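Filamentous hemagglutinin (Bordetella pertussis, PDB 1RWR) acts as an adhesin whose secretion domain, a parallel beta-helix, probably directs its export by the two-partner secretion pathway. Local coordinates at residues V145-G150 / V167-A172; I184-G189 / I230-S235. All coordinates share one frame; numbering follows the deposited sequence.

Contact 1 of 2, residues V145-G150 / V167-A172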
loop_
_atom_site.group_PDB
_atom_site.type_symbol
_atom_site.label_atom_id
_atom_site.label_comp_id
_atom_site.label_asym_id
_atom_site.label_seq_id
_atom_site.Cartn_x
_atom_site.Cartn_y
_atom_site.Cartn_z
ATOM N N VAL A 145 9.100 -2.706 -0.969
ATOM C CA VAL A 145 8.228 -1.960 -1.877
ATOM C C VAL A 145 8.984 -0.710 -2.246
ATOM O O VAL A 145 9.467 0.003 -1.375
ATOM C CB VAL A 145 6.891 -1.578 -1.243
ATOM C CG1 VAL A 145 6.083 -0.562 -2.121
ATOM C CG2 VAL A 145 6.081 -2.822 -0.926
ATOM N N THR A 146 9.123 -0.468 -3.532
ATOM C CA THR A 146 9.737 0.741 -4.052
ATOM C C THR A 146 8.717 1.585 -4.804
ATOM O O THR A 146 8.066 1.109 -5.733
ATOM C CB THR A 146 10.880 0.372 -5.011
ATOM O OG1 THR A 146 11.896 -0.389 -4.325
ATOM C CG2 THR A 146 11.528 1.629 -5.530
ATOM N N ILE A 147 8.543 2.827 -4.364
ATOM C CA ILE A 147 7.743 3.774 -5.079
ATOM C C ILE A 147 8.725 4.536 -5.976
ATOM O O ILE A 147 9.579 5.243 -5.481
ATOM C CB ILE A 147 6.985 4.748 -4.117
ATOM C CG1 ILE A 147 6.098 3.996 -3.113
ATOM C CG2 ILE A 147 6.170 5.718 -4.938
ATOM C CD1 ILE A 147 5.212 2.985 -3.700
ATOM N N GLU A 148 8.611 4.314 -7.268
ATOM C CA GLU A 148 9.439 4.969 -8.275
ATOM C C GLU A 148 8.964 6.376 -8.569
ATOM O O GLU A 148 7.945 6.843 -8.065
ATOM C CB GLU A 148 9.497 4.118 -9.556
ATOM C CG GLU A 148 10.014 2.714 -9.313
ATOM C CD GLU A 148 10.058 1.844 -10.547
ATOM O OE1 GLU A 148 9.513 2.267 -11.591
ATOM O OE2 GLU A 148 10.655 0.723 -10.471
ATOM N N ARG A 149 9.690 7.066 -9.436
ATOM C CA ARG A 149 9.449 8.488 -9.678
ATOM C C ARG A 149 8.035 8.898 -10.099
ATOM O O ARG A 149 7.634 10.020 -9.835
ATOM C CB ARG A 149 10.458 8.998 -10.715
ATOM C CG ARG A 149 10.306 8.362 -12.052
ATOM C CD ARG A 149 11.525 8.473 -12.937
ATOM N NE ARG A 149 11.648 9.790 -13.542
ATOM C CZ ARG A 149 12.330 10.805 -13.019
ATOM N NH1 ARG A 149 12.938 10.684 -11.846
ATOM N NH2 ARG A 149 12.408 11.961 -13.669
ATOM N N GLY A 150 7.295 8.004 -10.772
ATOM C CA GLY A 150 5.912 8.238 -11.195
ATOM C C GLY A 150 4.919 8.372 -10.049
ATOM O O GLY A 150 3.856 9.022 -10.181
ATOM N N VAL A 167 11.179 -0.272 2.708
ATOM C CA VAL A 167 10.417 0.595 1.812
ATOM C C VAL A 167 11.328 1.698 1.288
ATOM O O VAL A 167 12.044 2.325 2.060
ATOM C CB VAL A 167 9.164 1.192 2.471
ATOM C CG1 VAL A 167 8.383 2.054 1.463
ATOM C CG2 VAL A 167 8.294 0.130 3.044
ATOM N N LYS A 168 11.307 1.901 -0.024
ATOM C CA LYS A 168 12.059 2.985 -0.676
ATOM C C LYS A 168 11.046 3.931 -1.326
ATOM O O LYS A 168 10.168 3.479 -2.070
ATOM C CB LYS A 168 13.013 2.404 -1.690
ATOM C CG LYS A 168 14.090 1.550 -0.978
ATOM C CD LYS A 168 15.053 0.873 -1.895
ATOM C CE LYS A 168 16.213 0.171 -1.089
ATOM N NZ LYS A 168 16.374 0.435 0.422
ATOM N N LEU A 169 11.162 5.222 -1.014
ATOM C CA LEU A 169 10.242 6.242 -1.497
ATOM C C LEU A 169 10.995 7.199 -2.404
ATOM O O LEU A 169 11.677 8.109 -1.919
ATOM C CB LEU A 169 9.608 6.982 -0.343
ATOM C CG LEU A 169 8.862 6.111 0.677
ATOM C CD1 LEU A 169 8.557 6.868 1.951
ATOM C CD2 LEU A 169 7.600 5.497 0.019
ATOM N N GLN A 170 10.873 6.961 -3.701
ATOM C CA GLN A 170 11.568 7.736 -4.739
ATOM C C GLN A 170 10.602 8.429 -5.708
ATOM O O GLN A 170 10.970 8.815 -6.834
ATOM C CB GLN A 170 12.563 6.853 -5.471
ATOM C CG GLN A 170 13.644 6.332 -4.546
ATOM C CD GLN A 170 14.413 5.146 -5.105
ATOM O OE1 GLN A 170 14.302 4.802 -6.280
ATOM N NE2 GLN A 170 15.219 4.535 -4.255
ATOM N N GLY A 171 9.360 8.612 -5.246
ATOM C CA GLY A 171 8.335 9.325 -5.980
ATOM C C GLY A 171 7.260 9.738 -4.996
ATOM O O GLY A 171 7.218 9.213 -3.878
ATOM N N ALA A 172 6.420 10.683 -5.397
ATOM C CA ALA A 172 5.480 11.304 -4.469
ATOM C C ALA A 172 4.264 10.430 -4.222
ATOM O O ALA A 172 3.806 9.697 -5.098
ATOM C CB ALA A 172 5.071 12.644 -4.977
HETATM O O HOH W 1 6.512 11.672 -8.154
#

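Contact 2 of 2, residues I184-G189 / I230-S235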
loop_
_atom_site.group_PDB
_atom_site.type_symbol
_atom_site.label_atom_id
_atom_site.label_comp_id
_atom_site.label_asym_id
_atom_site.label_seq_id
_atom_site.Cartn_x
_atom_site.Cartn_y
_atom_site.Cartn_z
ATOM N N ILE A 184 -2.012 8.100 4.709
ATOM C CA ILE A 184 -0.858 7.341 4.222
ATOM C C ILE A 184 -0.216 6.678 5.435
ATOM O O ILE A 184 0.047 7.346 6.486
ATOM C CB ILE A 184 0.158 8.258 3.562
ATOM C CG1 ILE A 184 -0.431 8.979 2.347
ATOM C CG2 ILE A 184 1.417 7.449 3.200
ATOM C CD1 ILE A 184 0.434 10.124 1.824
ATOM N N ALA A 185 0.021 5.378 5.344
ATOM C CA ALA A 185 0.828 4.678 6.345
ATOM C C ALA A 185 1.873 3.861 5.640
ATOM O O ALA A 185 1.564 3.170 4.665
ATOM C CB ALA A 185 -0.033 3.804 7.217
ATOM N N VAL A 186 3.112 3.983 6.105
ATOM C CA VAL A 186 4.219 3.174 5.622
ATOM C C VAL A 186 4.737 2.433 6.867
ATOM O O VAL A 186 5.101 3.067 7.881
ATOM C CB VAL A 186 5.331 4.020 5.001
ATOM C CG1 VAL A 186 6.501 3.126 4.569
ATOM C CG2 VAL A 186 4.837 4.823 3.841
ATOM N N VAL A 187 4.692 1.105 6.822
ATOM C CA VAL A 187 4.996 0.259 7.987
ATOM C C VAL A 187 6.072 -0.720 7.552
ATOM O O VAL A 187 5.824 -1.608 6.692
ATOM C CB VAL A 187 3.751 -0.477 8.456
ATOM C CG1 VAL A 187 4.074 -1.478 9.582
ATOM C CG2 VAL A 187 2.663 0.526 8.877
ATOM N N ALA A 188 7.279 -0.535 8.090
ATOM C CA ALA A 188 8.420 -1.360 7.741
ATOM C C ALA A 188 8.853 -2.232 8.889
ATOM O O ALA A 188 8.605 -1.896 10.062
ATOM C CB ALA A 188 9.581 -0.492 7.272
ATOM N N GLY A 189 9.471 -3.350 8.560
ATOM C CA GLY A 189 10.007 -4.275 9.558
ATOM C C GLY A 189 9.262 -5.599 9.566
ATOM O O GLY A 189 8.342 -5.823 8.785
ATOM N N ILE A 230 -0.399 11.187 8.071
ATOM C CA ILE A 230 0.766 10.427 7.586
ATOM C C ILE A 230 1.408 9.723 8.777
ATOM O O ILE A 230 1.684 10.349 9.824
ATOM C CB ILE A 230 1.793 11.360 6.928
ATOM C CG1 ILE A 230 1.189 12.115 5.748
ATOM C CG2 ILE A 230 3.025 10.573 6.445
ATOM C CD1 ILE A 230 2.121 13.147 5.177
ATOM N N THR A 231 1.622 8.424 8.637
ATOM C CA THR A 231 2.254 7.631 9.655
ATOM C C THR A 231 3.385 6.820 9.027
ATOM O O THR A 231 3.159 6.114 8.050
ATOM C CB THR A 231 1.246 6.691 10.259
ATOM O OG1 THR A 231 0.167 7.455 10.822
ATOM C CG2 THR A 231 1.859 5.893 11.417
ATOM N N LEU A 232 4.580 6.931 9.601
ATOM C CA LEU A 232 5.739 6.128 9.232
ATOM C C LEU A 232 6.204 5.337 10.433
ATOM O O LEU A 232 6.468 5.912 11.499
ATOM C CB LEU A 232 6.874 6.991 8.667
ATOM C CG LEU A 232 6.530 8.063 7.597
ATOM C CD1 LEU A 232 7.790 8.898 7.320
ATOM C CD2 LEU A 232 6.019 7.468 6.338
ATOM N N VAL A 233 6.287 4.023 10.266
ATOM C CA VAL A 233 6.615 3.120 11.333
ATOM C C VAL A 233 7.700 2.153 10.859
ATOM O O VAL A 233 7.581 1.572 9.789
ATOM C CB VAL A 233 5.385 2.316 11.801
ATOM C CG1 VAL A 233 5.817 1.218 12.802
ATOM C CG2 VAL A 233 4.319 3.240 12.400
ATOM N N SER A 234 8.740 1.987 11.678
ATOM C CA SER A 234 9.797 1.024 11.456
ATOM C C SER A 234 9.966 0.275 12.768
ATOM O O SER A 234 10.197 0.888 13.816
ATOM C CB SER A 234 11.092 1.752 11.102
ATOM O OG SER A 234 12.160 0.852 10.980
ATOM N N SER A 235 9.797 -1.031 12.737
ATOM C CA SER A 235 9.790 -1.795 13.973
ATOM C C SER A 235 11.078 -2.600 14.251
ATOM O O SER A 235 11.295 -3.005 15.404
ATOM C CB SER A 235 8.509 -2.659 14.008
ATOM O OG SER A 235 8.583 -3.520 12.948
HETATM O O HOH W 2 -1.751 7.282 8.526
#

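Contact 1 of 2, residues V145-G150 / V167-A172
Lys168 O is gripped twice from the neighbouring strand. Ile147 N donates a nearly straight hydrogen bond (2.9 Å to Lys168 O, 167° at the hydrogen), arriving almost along the C=O axis, and Thr146 CA adds a CA-H...O contact at 3.4 Å from the same oxygen. Val145 O is held likewise, by Lys168 N at 3.0 Å and by the CA-H of Val167. The third bond, Gln170 N to Ile147 O, is the shortest at 2.8 Å but more bent, at 145°. Strands 144-147 and 166-169 thus run parallel and in register, neighbours in one sheet contributed by successive coils of the right-handed beta-helix, with strand 109-111 bonded to the far edge of 144-147. On the face bearing Val145, Ile147, Val167 and Leu169, Ile147 and Leu169 point the same way side by side, Ile147 CG1 lying 3.8 Å from Leu169 CD2. Val145 and Val167 both reach across the interior to Val162. On the other face, Thr146 and Lys168 cross obliquely; Thr146 OG1, anti to its carbonyl carbon (chi1 -61°), sits 4.0 Å from Lys168 CB. Beyond strand 166-169, Gly171 turns the side that would carry a CB against Glu148 O, and its bare CA makes a CA-H...O contact with that oxygen at 3.3 Å. A water then bridges the turns, donating to Arg149 O and accepting from Ala172 N.

Contact 2 of 2, residues I184-G189 / I230-S235
Val186 and Leu232 lie side by side and point the same way, with Leu232 CD2 set 3.8 Å from both CB and CG2 of Val186. Leu232 CG stands anti to its own carbonyl carbon (chi1 -47°), and the side chain beyond it leans back so that CD2 meets its neighbour. Ile184 and Ile230 continue this apolar row more loosely, CD1 of Ile184 being 4.5 Å from CG1 of Ile230. Met225 covers Ile184, Ile230 and Leu232, while Ile217 meets Val186 and Ala188. Such stacking of like residues on successive coils is characteristic of the parallel beta-helix, whose interior this row lines. Within 184-188 and 230-234, four backbone hydrogen bonds join the strands, the shortest from Ala188 N to Val233 O (2.7 Å, 174° at the hydrogen). On the opposite face, Val187 CG2 meets Val233 CB loosely, at 4.4 Å. A water donates to Ile184 O, which also accepts from Thr231 N, and pairs with Thr231 OG1 at 3.0 Å. Just past the strands, Ser235 N donates to Ala188 O from above the carbonyl plane, at 3.1 Å, and Asn191 ND2 adds weak hydrogen bonds to that oxygen and to Ser235 OG.

Both contacts pair parallel strands of successive coils, but on two different sheets of the same beta-helix. Their centres are 14 Å apart, and they meet inside it, where Val167 CG1 packs 3.8 Å from Val186 CG1. Each turns aliphatic residues inward. Contact 2 is the more buried: its register holds through five bridged pairs, and its other face also carries buried residues, Ala185 and Val187, where contact 1 has the partly exposed Thr146 and Lys168. Contact 1 is partly buried, with three bridged pairs before the chains turn, and it brings Lys168, Glu148 and Arg149 to the outer side or the turns.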